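PDB 6RW7: carbohydrate binding module family 33 and 10 domain protein from Teredinibacter turnerae, which is a copper-dependent lytic polysaccharide monooxygenase of family AA10, probably acting by oxidative cleavage of cellulose chains. Local coordinates for residues G94-F108 with A159-V172. Residues are numbered along the deposited sequence; the frame is centred on the assembly and turned at random. Where two conformers were deposited one is given.
Sequences GQQTFVWDISYGPHF and ADMANSHINVTCNV. With CU (copper (II) ion), chain C; CU1 (copper (I) ion), chain D.
Met161 SD lies over the centre of one face of the Phe108 ring, 3.6 Å from its centroid, in a Met-aromatic contact, while Ile102 CD1 covers the opposite face. At the ring edge, near its plane, Phe108 CE1 comes within 3.4 Å of His165 O, so the slightly positive rim of the phenyl group meets a carbonyl. Met161 suits this place because its flexible chain, bent at chi2 and chi3, folds sulfur and methyl onto the ring. The His165 imidazole carries Asn163 CB over one face and Asp101 OD2 at its edge. Imidazole nitrogen and carboxylate oxygen are both good copper donors: His165 NE2 binds the copper (II) ion at 2.0 Å and Asp101 OD2 at 2.5 Å, with a water and Glu5 as further ligands. With CG anti to the backbone N (chi1 179°), the Asp101 carboxylate reaches the ion through OD2; OD1 takes Ser103 N from above the carboxylate plane, closing an Asx turn, and Ser103 OG on its syn lone pair. Asp101 and His165 form the last pair of two antiparallel strands, 96-101 and 165-172, central in one sheet of the immunoglobulin-like LPMO sandwich. Phe98, Trp100, Ile166 and Val168 look inward to strands 111-118 and 178-187, apolar as a sandwich core requires; on the same face a disulfide ties Cys170 to Cys142. Thr97 and Thr169, beta-branched and hydroxyl-bearing, suit the more solvent-open face, their OG1 atoms sharing a weak hydrogen bond of 3.4 Å. Beyond the strand, Ile102 N donates to Ser164 O, and the following loop carries His107, whose NE2 binds copper (I) together with His1.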
loop_
_atom_site.group_PDB
_atom_site.type_symbol
_atom_site.label_atom_id
_atom_site.label_comp_id
_atom_site.label_asym_id
_atom_site.label_seq_id
_atom_site.Cartn_x
_atom_site.Cartn_y
_atom_site.Cartn_z
ATOM N N GLY A 94 -15.158 -7.110 6.268
ATOM C CA GLY A 94 -15.926 -6.290 7.212
ATOM C C GLY A 94 -15.097 -5.163 7.783
ATOM O O GLY A 94 -14.074 -4.790 7.183
ATOM N N GLN A 95 -15.485 -4.626 8.935
ATOM C CA GLN A 95 -14.821 -3.436 9.518
ATOM C C GLN A 95 -13.388 -3.815 9.908
ATOM O O GLN A 95 -13.213 -4.737 10.727
ATOM C CB GLN A 95 -15.618 -2.894 10.705
ATOM C CG GLN A 95 -16.986 -2.347 10.316
ATOM C CD GLN A 95 -16.895 -1.061 9.537
ATOM O OE1 GLN A 95 -17.255 -0.989 8.364
ATOM N NE2 GLN A 95 -16.410 -0.021 10.198
ATOM N N GLN A 96 -12.404 -3.112 9.344
ATOM C CA GLN A 96 -10.970 -3.328 9.663
ATOM C C GLN A 96 -10.310 -1.956 9.792
ATOM O O GLN A 96 -10.702 -1.035 9.060
ATOM C CB GLN A 96 -10.253 -4.180 8.609
ATOM C CG GLN A 96 -10.828 -5.586 8.381
ATOM C CD GLN A 96 -10.815 -6.481 9.600
ATOM O OE1 GLN A 96 -9.978 -6.316 10.478
ATOM N NE2 GLN A 96 -11.754 -7.425 9.671
ATOM N N THR A 97 -9.309 -1.848 10.656
ATOM C CA THR A 97 -8.480 -0.630 10.796
ATOM C C THR A 97 -7.181 -0.823 10.017
ATOM O O THR A 97 -6.463 -1.818 10.252
ATOM C CB THR A 97 -8.244 -0.244 12.256
ATOM O OG1 THR A 97 -9.542 -0.075 12.820
ATOM C CG2 THR A 97 -7.472 1.048 12.387
ATOM N N PHE A 98 -6.875 0.117 9.134
ATOM C CA PHE A 98 -5.585 0.166 8.405
ATOM C C PHE A 98 -4.709 1.219 9.070
ATOM O O PHE A 98 -5.200 2.309 9.337
ATOM C CB PHE A 98 -5.795 0.507 6.932
ATOM C CG PHE A 98 -6.469 -0.585 6.153
ATOM C CD1 PHE A 98 -7.851 -0.711 6.153
ATOM C CD2 PHE A 98 -5.720 -1.515 5.456
ATOM C CE1 PHE A 98 -8.460 -1.762 5.484
ATOM C CE2 PHE A 98 -6.337 -2.533 4.752
ATOM C CZ PHE A 98 -7.700 -2.673 4.792
ATOM N N VAL A 99 -3.462 0.891 9.338
ATOM C CA VAL A 99 -2.528 1.792 10.054
ATOM C C VAL A 99 -1.454 2.221 9.065
ATOM O O VAL A 99 -0.626 1.360 8.627
ATOM C CB VAL A 99 -1.923 1.092 11.274
ATOM C CG1 VAL A 99 -0.980 2.039 11.993
ATOM C CG2 VAL A 99 -2.993 0.560 12.228
ATOM N N TRP A 100 -1.461 3.498 8.718
ATOM C CA TRP A 100 -0.334 4.104 7.969
ATOM C C TRP A 100 0.709 4.535 8.989
ATOM O O TRP A 100 0.375 5.331 9.892
ATOM C CB TRP A 100 -0.786 5.291 7.143
ATOM C CG TRP A 100 -1.468 4.935 5.861
ATOM C CD1 TRP A 100 -2.760 4.544 5.654
ATOM C CD2 TRP A 100 -0.839 4.907 4.583
ATOM N NE1 TRP A 100 -2.979 4.311 4.324
ATOM C CE2 TRP A 100 -1.824 4.556 3.639
ATOM C CE3 TRP A 100 0.451 5.191 4.140
ATOM C CZ2 TRP A 100 -1.540 4.462 2.277
ATOM C CZ3 TRP A 100 0.731 5.094 2.790
ATOM C CH2 TRP A 100 -0.250 4.713 1.879
ATOM N N ASP A 101 1.951 4.105 8.809
ATOM C CA ASP A 101 3.086 4.689 9.546
ATOM C C ASP A 101 3.589 5.878 8.748
ATOM O O ASP A 101 3.972 5.695 7.582
ATOM C CB ASP A 101 4.248 3.720 9.759
ATOM C CG ASP A 101 5.360 4.432 10.511
ATOM O OD1 ASP A 101 6.127 5.142 9.879
ATOM O OD2 ASP A 101 5.375 4.360 11.722
ATOM N N ILE A 102 3.568 7.059 9.342
ATOM C CA ILE A 102 4.069 8.291 8.670
ATOM C C ILE A 102 5.230 8.878 9.488
ATOM O O ILE A 102 5.576 10.029 9.270
ATOM C CB ILE A 102 2.905 9.279 8.390
ATOM C CG1 ILE A 102 2.344 9.952 9.651
ATOM C CG2 ILE A 102 1.792 8.598 7.599
ATOM C CD1 ILE A 102 1.426 11.114 9.323
ATOM N N SER A 103 5.907 8.046 10.278
ATOM C CA SER A 103 6.996 8.491 11.184
ATOM C C SER A 103 8.134 9.155 10.390
ATOM O O SER A 103 8.715 10.134 10.891
ATOM C CB SER A 103 7.508 7.361 12.021
ATOM O OG SER A 103 8.092 6.370 11.206
ATOM N N TYR A 104 8.451 8.673 9.192
ATOM C CA TYR A 104 9.594 9.212 8.402
ATOM C C TYR A 104 9.234 10.538 7.734
ATOM O O TYR A 104 10.126 11.163 7.161
ATOM C CB TYR A 104 10.060 8.205 7.355
ATOM C CG TYR A 104 10.635 6.971 7.980
ATOM C CD1 TYR A 104 11.858 6.994 8.639
ATOM C CD2 TYR A 104 9.930 5.781 7.964
ATOM C CE1 TYR A 104 12.370 5.857 9.244
ATOM C CE2 TYR A 104 10.425 4.633 8.556
ATOM C CZ TYR A 104 11.652 4.674 9.202
ATOM O OH TYR A 104 12.118 3.529 9.776
ATOM N N GLY A 105 7.977 10.950 7.770
ATOM C CA GLY A 105 7.547 12.244 7.220
ATOM C C GLY A 105 6.125 12.528 7.666
ATOM O O GLY A 105 5.174 12.233 6.936
ATOM N N PRO A 106 5.929 12.981 8.924
ATOM C CA PRO A 106 4.604 12.978 9.536
ATOM C C PRO A 106 3.777 14.211 9.156
ATOM O O PRO A 106 3.496 15.090 9.977
ATOM C CB PRO A 106 4.939 12.873 11.025
ATOM C CG PRO A 106 6.222 13.669 11.142
ATOM C CD PRO A 106 6.991 13.313 9.885
ATOM N N HIS A 107 3.340 14.216 7.904
ATOM C CA HIS A 107 2.585 15.330 7.285
ATOM C C HIS A 107 1.104 15.264 7.720
ATOM O O HIS A 107 0.218 15.239 6.850
ATOM C CB HIS A 107 2.681 15.271 5.754
ATOM C CG HIS A 107 4.021 14.950 5.188
ATOM N ND1 HIS A 107 5.107 15.789 5.341
ATOM C CD2 HIS A 107 4.441 13.910 4.433
ATOM C CE1 HIS A 107 6.151 15.267 4.721
ATOM N NE2 HIS A 107 5.768 14.109 4.149
ATOM N N PHE A 108 0.821 15.298 9.012
ATOM C CA PHE A 108 -0.561 15.332 9.543
ATOM C C PHE A 108 -1.279 16.591 9.064
ATOM O O PHE A 108 -2.441 16.511 8.686
ATOM C CB PHE A 108 -0.545 15.283 11.067
ATOM C CG PHE A 108 -0.202 13.933 11.637
ATOM C CD1 PHE A 108 -1.125 12.904 11.618
ATOM C CD2 PHE A 108 1.024 13.704 12.246
ATOM C CE1 PHE A 108 -0.832 11.673 12.192
ATOM C CE2 PHE A 108 1.323 12.477 12.817
ATOM C CZ PHE A 108 0.396 11.455 12.779
ATOM N N ALA A 159 -5.655 10.509 13.888
ATOM C CA ALA A 159 -4.221 10.830 13.995
ATOM C C ALA A 159 -3.693 10.263 15.319
ATOM O O ALA A 159 -4.248 10.588 16.375
ATOM C CB ALA A 159 -3.998 12.315 13.907
ATOM N N ASP A 160 -2.662 9.434 15.275
ATOM C CA ASP A 160 -1.950 8.974 16.487
ATOM C C ASP A 160 -0.611 9.703 16.512
ATOM O O ASP A 160 0.339 9.260 15.863
ATOM C CB ASP A 160 -1.865 7.455 16.485
ATOM C CG ASP A 160 -0.981 6.877 17.565
ATOM O OD1 ASP A 160 -0.395 7.662 18.355
ATOM O OD2 ASP A 160 -0.903 5.639 17.586
ATOM N N MET A 161 -0.544 10.819 17.219
ATOM C CA MET A 161 0.654 11.690 17.209
ATOM C C MET A 161 1.813 10.997 17.935
ATOM O O MET A 161 2.972 11.217 17.571
ATOM C CB MET A 161 0.334 13.031 17.887
ATOM C CG MET A 161 -0.828 13.752 17.254
ATOM S SD MET A 161 -0.543 13.962 15.484
ATOM C CE MET A 161 0.869 15.068 15.552
ATOM N N ALA A 162 1.513 10.163 18.915
ATOM C CA ALA A 162 2.541 9.475 19.725
ATOM C C ALA A 162 3.314 8.482 18.865
ATOM O O ALA A 162 4.562 8.427 18.980
ATOM C CB ALA A 162 1.886 8.787 20.885
ATOM N N ASN A 163 2.611 7.735 18.010
ATOM C CA ASN A 163 3.258 6.709 17.149
ATOM C C ASN A 163 3.550 7.247 15.747
ATOM O O ASN A 163 4.173 6.506 14.982
ATOM C CB ASN A 163 2.403 5.457 17.054
ATOM C CG ASN A 163 2.399 4.685 18.353
ATOM O OD1 ASN A 163 3.455 4.241 18.793
ATOM N ND2 ASN A 163 1.238 4.543 18.977
ATOM N N SER A 164 3.134 8.466 15.422
ATOM C CA SER A 164 3.166 9.016 14.040
ATOM C C SER A 164 2.440 8.052 13.108
ATOM O O SER A 164 3.025 7.633 12.090
ATOM C CB SER A 164 4.572 9.244 13.553
ATOM O OG SER A 164 5.202 10.231 14.340
ATOM N N HIS A 165 1.207 7.698 13.449
ATOM C CA HIS A 165 0.344 6.815 12.640
ATOM C C HIS A 165 -0.931 7.555 12.244
ATOM O O HIS A 165 -1.416 8.418 13.001
ATOM C CB HIS A 165 -0.042 5.539 13.384
ATOM C CG HIS A 165 1.058 4.559 13.596
ATOM N ND1 HIS A 165 0.841 3.396 14.298
ATOM C CD2 HIS A 165 2.352 4.565 13.211
ATOM C CE1 HIS A 165 1.969 2.706 14.333
ATOM N NE2 HIS A 165 2.897 3.401 13.657
ATOM N N ILE A 166 -1.481 7.191 11.091
ATOM C CA ILE A 166 -2.890 7.512 10.747
ATOM C C ILE A 166 -3.656 6.197 10.758
ATOM O O ILE A 166 -3.232 5.253 10.066
ATOM C CB ILE A 166 -3.020 8.225 9.390
ATOM C CG1 ILE A 166 -2.296 9.571 9.363
ATOM C CG2 ILE A 166 -4.481 8.349 9.010
ATOM C CD1 ILE A 166 -2.156 10.188 7.985
ATOM N N ASN A 167 -4.740 6.115 11.529
ATOM C CA ASN A 167 -5.601 4.918 11.602
ATOM C C ASN A 167 -6.886 5.211 10.818
ATOM O O ASN A 167 -7.536 6.231 11.097
ATOM C CB ASN A 167 -5.921 4.541 13.047
ATOM C CG ASN A 167 -4.700 4.341 13.915
ATOM O OD1 ASN A 167 -3.698 3.772 13.474
ATOM N ND2 ASN A 167 -4.775 4.793 15.165
ATOM N N VAL A 168 -7.200 4.391 9.823
ATOM C CA VAL A 168 -8.433 4.556 9.018
ATOM C C VAL A 168 -9.264 3.301 9.201
ATOM O O VAL A 168 -8.722 2.216 8.954
ATOM C CB VAL A 168 -8.175 4.707 7.514
ATOM C CG1 VAL A 168 -9.418 5.212 6.801
ATOM C CG2 VAL A 168 -6.965 5.508 7.153
ATOM N N THR A 169 -10.554 3.443 9.470
ATOM C CA THR A 169 -11.477 2.291 9.573
ATOM C C THR A 169 -12.242 2.159 8.260
ATOM O O THR A 169 -12.788 3.167 7.776
ATOM C CB THR A 169 -12.352 2.452 10.815
ATOM O OG1 THR A 169 -11.450 2.558 11.915
ATOM C CG2 THR A 169 -13.288 1.283 11.005
ATOM N N CYS A 170 -12.268 0.952 7.702
ATOM C CA CYS A 170 -12.836 0.681 6.368
ATOM C C CYS A 170 -13.733 -0.547 6.468
ATOM O O CYS A 170 -13.446 -1.432 7.281
ATOM C CB CYS A 170 -11.746 0.401 5.339
ATOM S SG CYS A 170 -10.645 1.792 4.944
ATOM N N ASN A 171 -14.730 -0.619 5.595
ATOM C CA ASN A 171 -15.532 -1.846 5.380
ATOM C C ASN A 171 -14.876 -2.637 4.245
ATOM O O ASN A 171 -15.069 -2.283 3.074
ATOM C CB ASN A 171 -16.981 -1.485 5.049
ATOM C CG ASN A 171 -17.862 -2.696 4.867
ATOM O OD1 ASN A 171 -17.594 -3.761 5.420
ATOM N ND2 ASN A 171 -18.904 -2.540 4.068
ATOM N N VAL A 172 -14.134 -3.684 4.581
ATOM C CA VAL A 172 -13.433 -4.519 3.580
ATOM C C VAL A 172 -14.447 -5.441 2.927
ATOM O O VAL A 172 -15.183 -6.127 3.625
ATOM C CB VAL A 172 -12.279 -5.284 4.238
ATOM C CG1 VAL A 172 -11.567 -6.161 3.229
ATOM C CG2 VAL A 172 -11.278 -4.326 4.879
HETATM CU CU CU C . 4.721 2.650 13.415
HETATM CU CU CU1 D . 7.016 12.774 3.426
HETATM O O HOH W 1 7.670 11.033 13.528
HETATM O O HOH W 2 5.438 4.111 14.873
HETATM O O HOH W 3 8.975 13.735 4.747
#